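Local structure of deoxyhypusine synthase, putative (Entamoeba histolytica, 7L9R) at residues E82-Y90 / V344-I352; S95-R103 / T127-M136. The protein probably acts in hypusine formation as a deoxyhypusine synthase, an NAD-dependent transferase that passes an aminobutyl group from spermidine to a lysine of its protein substrate. One frame throughout, in Å; residues are numbered along the deposited sequence.

Contact 1 (E82-Y90 / V344-I352)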
loop_
_atom_site.group_PDB
_atom_site.type_symbol
_atom_site.label_atom_id
_atom_site.label_comp_id
_atom_site.label_asym_id
_atom_site.label_seq_id
_atom_site.Cartn_x
_atom_site.Cartn_y
_atom_site.Cartn_z
ATOM N N GLU B 82 35.288 -8.281 -30.223
ATOM C CA GLU B 82 35.861 -7.004 -29.822
ATOM C C GLU B 82 35.021 -6.273 -28.782
ATOM O O GLU B 82 35.268 -5.091 -28.527
ATOM C CB GLU B 82 36.065 -6.116 -31.054
ATOM N N ARG B 83 34.053 -6.948 -28.167
ATOM C CA ARG B 83 33.217 -6.307 -27.166
ATOM C C ARG B 83 34.037 -5.932 -25.939
ATOM O O ARG B 83 35.040 -6.575 -25.611
ATOM C CB ARG B 83 32.077 -7.233 -26.742
ATOM C CG ARG B 83 31.063 -7.542 -27.822
ATOM C CD ARG B 83 30.057 -8.563 -27.318
ATOM N NE ARG B 83 30.725 -9.784 -26.880
ATOM C CZ ARG B 83 30.158 -10.733 -26.146
ATOM N NH1 ARG B 83 28.907 -10.628 -25.725
ATOM N NH2 ARG B 83 30.871 -11.806 -25.815
ATOM N N LEU B 84 33.601 -4.871 -25.262
ATOM C CA LEU B 84 34.169 -4.521 -23.968
ATOM C C LEU B 84 33.821 -5.614 -22.968
ATOM O O LEU B 84 32.644 -5.934 -22.774
ATOM C CB LEU B 84 33.643 -3.169 -23.498
ATOM C CG LEU B 84 34.099 -1.963 -24.317
ATOM C CD1 LEU B 84 33.591 -0.677 -23.687
ATOM C CD2 LEU B 84 35.614 -1.949 -24.431
ATOM N N LYS B 85 34.842 -6.199 -22.345
ATOM C CA LYS B 85 34.637 -7.314 -21.424
ATOM C C LYS B 85 34.401 -6.756 -20.024
ATOM O O LYS B 85 35.275 -6.754 -19.155
ATOM C CB LYS B 85 35.817 -8.272 -21.478
ATOM C CG LYS B 85 36.076 -8.837 -22.868
ATOM C CD LYS B 85 34.800 -9.373 -23.482
ATOM C CE LYS B 85 35.065 -10.137 -24.773
ATOM N NZ LYS B 85 35.683 -9.291 -25.831
ATOM N N ARG B 86 33.181 -6.269 -19.815
ATOM C CA ARG B 86 32.775 -5.693 -18.541
ATOM C C ARG B 86 31.260 -5.809 -18.418
ATOM O O ARG B 86 30.581 -6.350 -19.296
ATOM C CB ARG B 86 33.222 -4.236 -18.423
ATOM C CG ARG B 86 32.523 -3.314 -19.399
ATOM C CD ARG B 86 32.989 -1.891 -19.216
ATOM N NE ARG B 86 32.185 -0.957 -19.989
ATOM C CZ ARG B 86 32.250 0.361 -19.867
ATOM N NH1 ARG B 86 33.081 0.934 -19.010
ATOM N NH2 ARG B 86 31.453 1.122 -20.612
ATOM N N CYS B 87 30.734 -5.289 -17.316
ATOM C CA CYS B 87 29.305 -5.325 -17.043
ATOM C C CYS B 87 28.632 -4.138 -17.723
ATOM O O CYS B 87 29.033 -2.990 -17.512
ATOM C CB CYS B 87 29.053 -5.301 -15.537
ATOM S SG CYS B 87 27.313 -5.427 -15.067
ATOM N N THR B 88 27.624 -4.418 -18.548
ATOM C CA THR B 88 26.766 -3.373 -19.095
ATOM C C THR B 88 25.763 -2.961 -18.024
ATOM O O THR B 88 25.214 -3.816 -17.322
ATOM C CB THR B 88 26.042 -3.864 -20.353
ATOM O OG1 THR B 88 26.998 -4.264 -21.345
ATOM C CG2 THR B 88 25.178 -2.758 -20.933
ATOM N N ILE B 89 25.559 -1.658 -17.858
ATOM C CA ILE B 89 24.768 -1.130 -16.752
ATOM C C ILE B 89 23.580 -0.347 -17.297
ATOM O O ILE B 89 23.756 0.608 -18.063
ATOM C CB ILE B 89 25.619 -0.257 -15.813
ATOM C CG1 ILE B 89 26.799 -1.075 -15.277
ATOM C CG2 ILE B 89 24.768 0.293 -14.682
ATOM C CD1 ILE B 89 27.635 -0.356 -14.255
ATOM N N TYR B 90 22.382 -0.730 -16.858
ATOM C CA TYR B 90 21.122 -0.126 -17.267
ATOM C C TYR B 90 20.554 0.656 -16.094
ATOM O O TYR B 90 20.442 0.120 -14.986
ATOM C CB TYR B 90 20.116 -1.201 -17.702
ATOM C CG TYR B 90 20.555 -2.000 -18.904
ATOM C CD1 TYR B 90 21.468 -3.039 -18.778
ATOM C CD2 TYR B 90 20.056 -1.713 -20.169
ATOM C CE1 TYR B 90 21.881 -3.763 -19.885
ATOM C CE2 TYR B 90 20.461 -2.433 -21.280
ATOM C CZ TYR B 90 21.373 -3.457 -21.131
ATOM O OH TYR B 90 21.775 -4.173 -22.235
ATOM N N VAL B 344 32.938 7.028 -5.903
ATOM C CA VAL B 344 34.244 6.622 -5.392
ATOM C C VAL B 344 34.833 5.418 -6.114
ATOM O O VAL B 344 36.060 5.236 -6.079
ATOM C CB VAL B 344 34.195 6.342 -3.873
ATOM C CG1 VAL B 344 34.129 7.635 -3.088
ATOM C CG2 VAL B 344 32.982 5.456 -3.547
ATOM N N THR B 345 34.037 4.578 -6.762
ATOM C CA THR B 345 34.537 3.337 -7.337
ATOM C C THR B 345 34.853 3.568 -8.809
ATOM O O THR B 345 33.982 3.999 -9.570
ATOM C CB THR B 345 33.513 2.213 -7.187
ATOM O OG1 THR B 345 33.245 1.981 -5.797
ATOM C CG2 THR B 345 34.046 0.934 -7.811
ATOM N N LYS B 346 36.090 3.289 -9.205
ATOM C CA LYS B 346 36.465 3.390 -10.610
ATOM C C LYS B 346 35.798 2.271 -11.403
ATOM O O LYS B 346 35.829 1.105 -10.994
ATOM C CB LYS B 346 37.985 3.319 -10.761
ATOM N N ARG B 347 35.190 2.622 -12.536
ATOM C CA ARG B 347 34.524 1.631 -13.373
ATOM C C ARG B 347 35.535 0.943 -14.281
ATOM O O ARG B 347 36.339 1.607 -14.946
ATOM C CB ARG B 347 33.415 2.271 -14.210
ATOM C CG ARG B 347 32.657 1.255 -15.043
ATOM C CD ARG B 347 31.498 1.843 -15.840
ATOM N NE ARG B 347 30.832 0.777 -16.579
ATOM C CZ ARG B 347 29.991 0.951 -17.588
ATOM N NH1 ARG B 347 29.644 2.157 -18.006
ATOM N NH2 ARG B 347 29.512 -0.116 -18.219
ATOM N N PHE B 348 35.503 -0.388 -14.291
ATOM C CA PHE B 348 36.384 -1.151 -15.161
ATOM C C PHE B 348 36.124 -0.789 -16.617
ATOM O O PHE B 348 34.972 -0.695 -17.055
ATOM C CB PHE B 348 36.180 -2.650 -14.936
ATOM C CG PHE B 348 37.141 -3.516 -15.703
ATOM C CD1 PHE B 348 38.511 -3.337 -15.573
ATOM C CD2 PHE B 348 36.675 -4.520 -16.542
ATOM C CE1 PHE B 348 39.404 -4.141 -16.274
ATOM C CE2 PHE B 348 37.556 -5.326 -17.244
ATOM C CZ PHE B 348 38.924 -5.136 -17.112
ATOM N N ASP B 349 37.205 -0.583 -17.372
ATOM C CA ASP B 349 37.054 -0.125 -18.746
ATOM C C ASP B 349 36.773 -1.256 -19.725
ATOM O O ASP B 349 36.443 -0.978 -20.884
ATOM C CB ASP B 349 38.295 0.657 -19.193
ATOM C CG ASP B 349 39.557 -0.184 -19.206
ATOM O OD1 ASP B 349 39.510 -1.368 -18.813
ATOM O OD2 ASP B 349 40.605 0.346 -19.630
ATOM N N GLY B 350 36.885 -2.509 -19.295
ATOM C CA GLY B 350 36.588 -3.630 -20.156
ATOM C C GLY B 350 37.680 -3.993 -21.133
ATOM O O GLY B 350 37.503 -4.948 -21.902
ATOM N N LYS B 351 38.798 -3.268 -21.134
ATOM C CA LYS B 351 39.915 -3.550 -22.027
ATOM C C LYS B 351 40.804 -4.599 -21.366
ATOM O O LYS B 351 41.445 -4.332 -20.345
ATOM C CB LYS B 351 40.688 -2.271 -22.341
ATOM N N ILE B 352 40.842 -5.792 -21.951
ATOM C CA ILE B 352 41.595 -6.900 -21.385
ATOM C C ILE B 352 42.741 -7.276 -22.307
ATOM O O ILE B 352 43.677 -7.965 -21.902
ATOM C CB ILE B 352 40.695 -8.118 -21.141
ATOM C CG1 ILE B 352 40.057 -8.566 -22.459
ATOM C CG2 ILE B 352 39.625 -7.789 -20.107
ATOM C CD1 ILE B 352 39.674 -10.035 -22.490
ATOM O OXT ILE B 352 42.740 -6.914 -23.484
#
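Arg347 and Arg86 lay their guanidinium groups flat on one another where the C-terminal tail, 344-352, runs past the entrance to strand 87-93 of the parallel sheet, a stack of two like-charged groups whose N-H groups find acceptors around it. The planes are 6° apart with centres separated by 3.2 Å, although the two side chains arrive nearly at right angles. With CG anti to the backbone N (chi1 -177°) and an extended chain, Arg347 reaches across to the 82-90 segment, where NH2 donates to Cys87 O at 3.0 Å, in the carbonyl plane but with the oxygen tilted from the guanidinium plane. Ile89 CD1 lies over the rim of the opposite face. Asp116 forms a salt bridge with Arg347 NH2 and is a long, weak ion-pair partner of Arg86, so both guanidinium groups gather at its carboxylate, which would probably balance much of their charge.

Next along the tail, Phe348 serves twice. Its carbonyl O receives Arg86 NH1 at 3.2 Å in a nearly straight bond (174°) lying in the guanidinium plane, which fixes the rotation of the Arg86 guanidinium, while the ring turns its edge to the backbone, CE2 standing 3.3 Å from Lys85 O. Asp349 folds back in an Asx turn, OD1 accepting from Lys351 N from above the carboxylate plane, and its carbonyl O meets the methyls of Leu84. Gly350, at positive phi, brings its CA against Arg86 CB, and its O takes the N-H of Lys85, the centre of an inverse gamma turn, on a lone pair. The terminal residue finishes the passage with an apolar touch: Ile352 CD1 rests 3.8 Å from Lys85 CG.

Contact 2 (S95-R103 / T127-M136)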
loop_
_atom_site.group_PDB
_atom_site.type_symbol
_atom_site.label_atom_id
_atom_site.label_comp_id
_atom_site.label_asym_id
_atom_site.label_seq_id
_atom_site.Cartn_x
_atom_site.Cartn_y
_atom_site.Cartn_z
ATOM N N SER B 95 9.653 9.381 -14.386
ATOM C CA SER B 95 9.537 10.812 -14.622
ATOM C C SER B 95 9.475 11.587 -13.309
ATOM O O SER B 95 9.959 12.722 -13.234
ATOM C CB SER B 95 8.296 11.070 -15.485
ATOM O OG SER B 95 7.862 12.412 -15.397
ATOM N N GLU B 96 8.908 10.980 -12.256
ATOM C CA GLU B 96 8.838 11.644 -10.955
ATOM C C GLU B 96 10.228 11.900 -10.382
ATOM O O GLU B 96 10.459 12.937 -9.749
ATOM C CB GLU B 96 7.991 10.812 -9.981
ATOM C CG GLU B 96 7.798 11.447 -8.596
ATOM C CD GLU B 96 7.634 10.417 -7.467
ATOM O OE1 GLU B 96 8.211 9.311 -7.570
ATOM O OE2 GLU B 96 6.950 10.726 -6.460
ATOM N N MET B 97 11.163 10.962 -10.569
ATOM C CA MET B 97 12.537 11.199 -10.128
ATOM C C MET B 97 13.162 12.380 -10.861
ATOM O O MET B 97 13.944 13.139 -10.270
ATOM C CB MET B 97 13.410 9.959 -10.332
ATOM C CG MET B 97 12.699 8.640 -10.279
ATOM S SD MET B 97 12.861 7.797 -8.711
ATOM C CE MET B 97 11.998 8.897 -7.603
ATOM N N MET B 98 12.862 12.531 -12.159
ATOM C CA MET B 98 13.410 13.649 -12.921
ATOM C C MET B 98 12.944 14.985 -12.364
ATOM O O MET B 98 13.658 15.994 -12.472
ATOM C CB MET B 98 13.014 13.530 -14.391
ATOM C CG MET B 98 14.001 12.771 -15.254
ATOM S SD MET B 98 15.501 13.719 -15.572
ATOM C CE MET B 98 15.998 13.018 -17.140
ATOM N N THR B 99 11.747 15.014 -11.771
ATOM C CA THR B 99 11.228 16.239 -11.170
ATOM C C THR B 99 11.977 16.595 -9.892
ATOM O O THR B 99 12.080 17.776 -9.537
ATOM C CB THR B 99 9.731 16.085 -10.906
ATOM O OG1 THR B 99 9.057 15.834 -12.152
ATOM C CG2 THR B 99 9.157 17.338 -10.272
ATOM N N SER B 100 12.508 15.599 -9.191
ATOM C CA SER B 100 13.277 15.849 -7.987
ATOM C C SER B 100 14.705 16.243 -8.350
ATOM O O SER B 100 15.096 16.272 -9.523
ATOM C CB SER B 100 13.284 14.610 -7.102
ATOM O OG SER B 100 14.255 13.690 -7.567
ATOM N N GLY B 101 15.511 16.505 -7.323
ATOM C CA GLY B 101 16.917 16.789 -7.538
ATOM C C GLY B 101 17.718 15.621 -8.071
ATOM O O GLY B 101 18.885 15.811 -8.432
ATOM N N LEU B 102 17.127 14.422 -8.117
ATOM C CA LEU B 102 17.813 13.274 -8.700
ATOM C C LEU B 102 18.205 13.509 -10.146
ATOM O O LEU B 102 19.137 12.858 -10.639
ATOM C CB LEU B 102 16.938 12.028 -8.636
ATOM C CG LEU B 102 16.856 11.273 -7.315
ATOM C CD1 LEU B 102 15.921 10.073 -7.492
ATOM C CD2 LEU B 102 18.229 10.842 -6.871
ATOM N N ARG B 103 17.497 14.403 -10.838
ATOM C CA ARG B 103 17.846 14.762 -12.209
ATOM C C ARG B 103 19.324 15.109 -12.339
ATOM O O ARG B 103 19.986 14.709 -13.303
ATOM C CB ARG B 103 16.979 15.938 -12.658
ATOM C CG ARG B 103 17.228 16.404 -14.068
ATOM C CD ARG B 103 18.064 17.645 -14.083
ATOM N NE ARG B 103 18.042 18.291 -15.384
ATOM C CZ ARG B 103 18.430 19.539 -15.597
ATOM N NH1 ARG B 103 18.885 20.296 -14.610
ATOM N NH2 ARG B 103 18.358 20.040 -16.826
ATOM N N THR B 127 10.811 17.118 -18.699
ATOM C CA THR B 127 11.224 17.725 -17.436
ATOM C C THR B 127 12.692 18.132 -17.478
ATOM O O THR B 127 13.050 19.224 -17.022
ATOM C CB THR B 127 10.965 16.746 -16.293
ATOM O OG1 THR B 127 9.574 16.420 -16.273
ATOM C CG2 THR B 127 11.371 17.329 -14.939
ATOM N N ASP B 128 13.548 17.270 -18.039
ATOM C CA ASP B 128 14.969 17.582 -18.152
ATOM C C ASP B 128 15.184 18.830 -19.002
ATOM O O ASP B 128 15.979 19.711 -18.640
ATOM C CB ASP B 128 15.699 16.370 -18.738
ATOM C CG ASP B 128 17.215 16.535 -18.775
ATOM O OD1 ASP B 128 17.810 16.963 -17.757
ATOM O OD2 ASP B 128 17.816 16.198 -19.823
ATOM N N ILE B 129 14.441 18.938 -20.110
ATOM C CA ILE B 129 14.479 20.127 -20.961
ATOM C C ILE B 129 13.932 21.338 -20.214
ATOM O O ILE B 129 14.520 22.427 -20.247
ATOM C CB ILE B 129 13.684 19.875 -22.257
ATOM C CG1 ILE B 129 14.344 18.789 -23.106
ATOM C CG2 ILE B 129 13.504 21.169 -23.049
ATOM C CD1 ILE B 129 13.479 18.319 -24.266
ATOM N N MET B 130 12.786 21.166 -19.549
ATOM C CA MET B 130 12.124 22.276 -18.870
ATOM C C MET B 130 13.028 22.907 -17.817
ATOM O O MET B 130 13.060 24.134 -17.670
ATOM C CB MET B 130 10.820 21.776 -18.241
ATOM C CG MET B 130 9.985 22.843 -17.569
ATOM S SD MET B 130 8.419 22.208 -16.921
ATOM C CE MET B 130 7.857 21.198 -18.287
ATOM N N LYS B 131 13.789 22.086 -17.089
ATOM C CA LYS B 131 14.669 22.607 -16.050
ATOM C C LYS B 131 15.831 23.421 -16.602
ATOM O O LYS B 131 16.480 24.129 -15.827
ATOM C CB LYS B 131 15.209 21.466 -15.186
ATOM C CG LYS B 131 14.173 20.881 -14.247
ATOM C CD LYS B 131 14.757 19.793 -13.374
ATOM C CE LYS B 131 13.840 19.504 -12.190
ATOM N NZ LYS B 131 14.398 18.480 -11.257
ATOM N N CYS B 132 16.104 23.361 -17.908
ATOM C CA CYS B 132 17.128 24.223 -18.486
ATOM C C CYS B 132 16.640 25.650 -18.697
ATOM O O CYS B 132 17.467 26.555 -18.852
ATOM C CB CYS B 132 17.619 23.659 -19.821
ATOM S SG CYS B 132 18.467 22.070 -19.724
ATOM N N PHE B 133 15.327 25.871 -18.707
ATOM C CA PHE B 133 14.762 27.187 -18.979
ATOM C C PHE B 133 14.364 27.944 -17.722
ATOM O O PHE B 133 14.458 29.176 -17.699
ATOM C CB PHE B 133 13.534 27.054 -19.890
ATOM C CG PHE B 133 13.816 26.334 -21.182
ATOM C CD1 PHE B 133 15.020 26.517 -21.848
ATOM C CD2 PHE B 133 12.886 25.468 -21.724
ATOM C CE1 PHE B 133 15.287 25.848 -23.036
ATOM C CE2 PHE B 133 13.143 24.801 -22.914
ATOM C CZ PHE B 133 14.343 24.988 -23.569
ATOM N N GLY B 134 13.935 27.242 -16.677
ATOM C CA GLY B 134 13.525 27.885 -15.442
ATOM C C GLY B 134 13.492 26.873 -14.321
ATOM O O GLY B 134 13.669 25.670 -14.531
ATOM N N ASN B 135 13.251 27.376 -13.116
ATOM C CA ASN B 135 13.248 26.551 -11.916
ATOM C C ASN B 135 11.808 26.298 -11.488
ATOM O O ASN B 135 11.047 27.243 -11.259
ATOM C CB ASN B 135 14.054 27.212 -10.797
ATOM C CG ASN B 135 15.534 27.320 -11.135
ATOM O OD1 ASN B 135 16.286 26.350 -11.005
ATOM N ND2 ASN B 135 15.957 28.500 -11.576
ATOM N N MET B 136 11.441 25.022 -11.394
ATOM C CA MET B 136 10.095 24.622 -11.008
ATOM C C MET B 136 9.956 24.676 -9.488
ATOM O O MET B 136 10.652 23.951 -8.769
ATOM C CB MET B 136 9.808 23.216 -11.531
ATOM C CG MET B 136 10.393 22.953 -12.919
ATOM S SD MET B 136 10.068 21.299 -13.575
ATOM C CE MET B 136 10.352 20.278 -12.136
HETATM O O HOH W 1 19.155 22.957 -15.440
#
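Lys131 NZ sits among the backbone carbonyls that end helix 95-99, donating to Met98 O at 2.9 Å and, weakly, to Thr99 O at 3.0 Å. The arrangement is a lysine binding the C-terminal end of a helix, where the carbonyls point onward and their dipoles would suit a positive charge. An extended chain beyond CG carries the ammonium group across from the 127-136 segment.

Lys131 slides past Arg103 in the opposite direction, and its CB lies over the centre of one guanidinium face, 3.7 Å above the plane. The edge of that guanidinium is used for polar contacts: NE forms a salt bridge with Asp128 OD1 at 2.7 Å, meeting the oxygen nearly along its C-O axis, with the two flat groups steeply inclined at 71°. NH2 adds a weak bond to Asp128 O, and a water links NH1 to Lys131 O. Asp128 in turn accepts from two backbone N-H groups, OD1 from Val206 and OD2 from Ile207, so the carboxylate that positions Arg103 is itself held by the first turn of helix 206-212.

Beside the charged groups a threonine methyl meets the backbone of helix 95-99. With OG1 beside the backbone N (chi1 -59°) and bonded to Gly123 O, Thr127 turns CG2 to the other segment, 3.6 Å from Met98 O.

Overall arrangement
From the N terminus, the chain passes helix 51-66 and enters the sheet at strand 87-93, whose beginning later meets the C-terminal tail in contact 1. The same strand runs on into helix 95-99 and the start of helix 102-111, the first side of contact 2. After the rest of helix 102-111 and strand 117-120, helix 124-130 returns to close that short loop of 23 residues. The loop lies wholly inside the 253-residue one closed by contact 1, so the two are nested. Their centres are 29 Å apart, on opposite sides of the chain's centre. Contact 1 thus ties the tail after helix 330-339 to the sheet, whereas contact 2 joins neighbouring helices beyond the strand's other end.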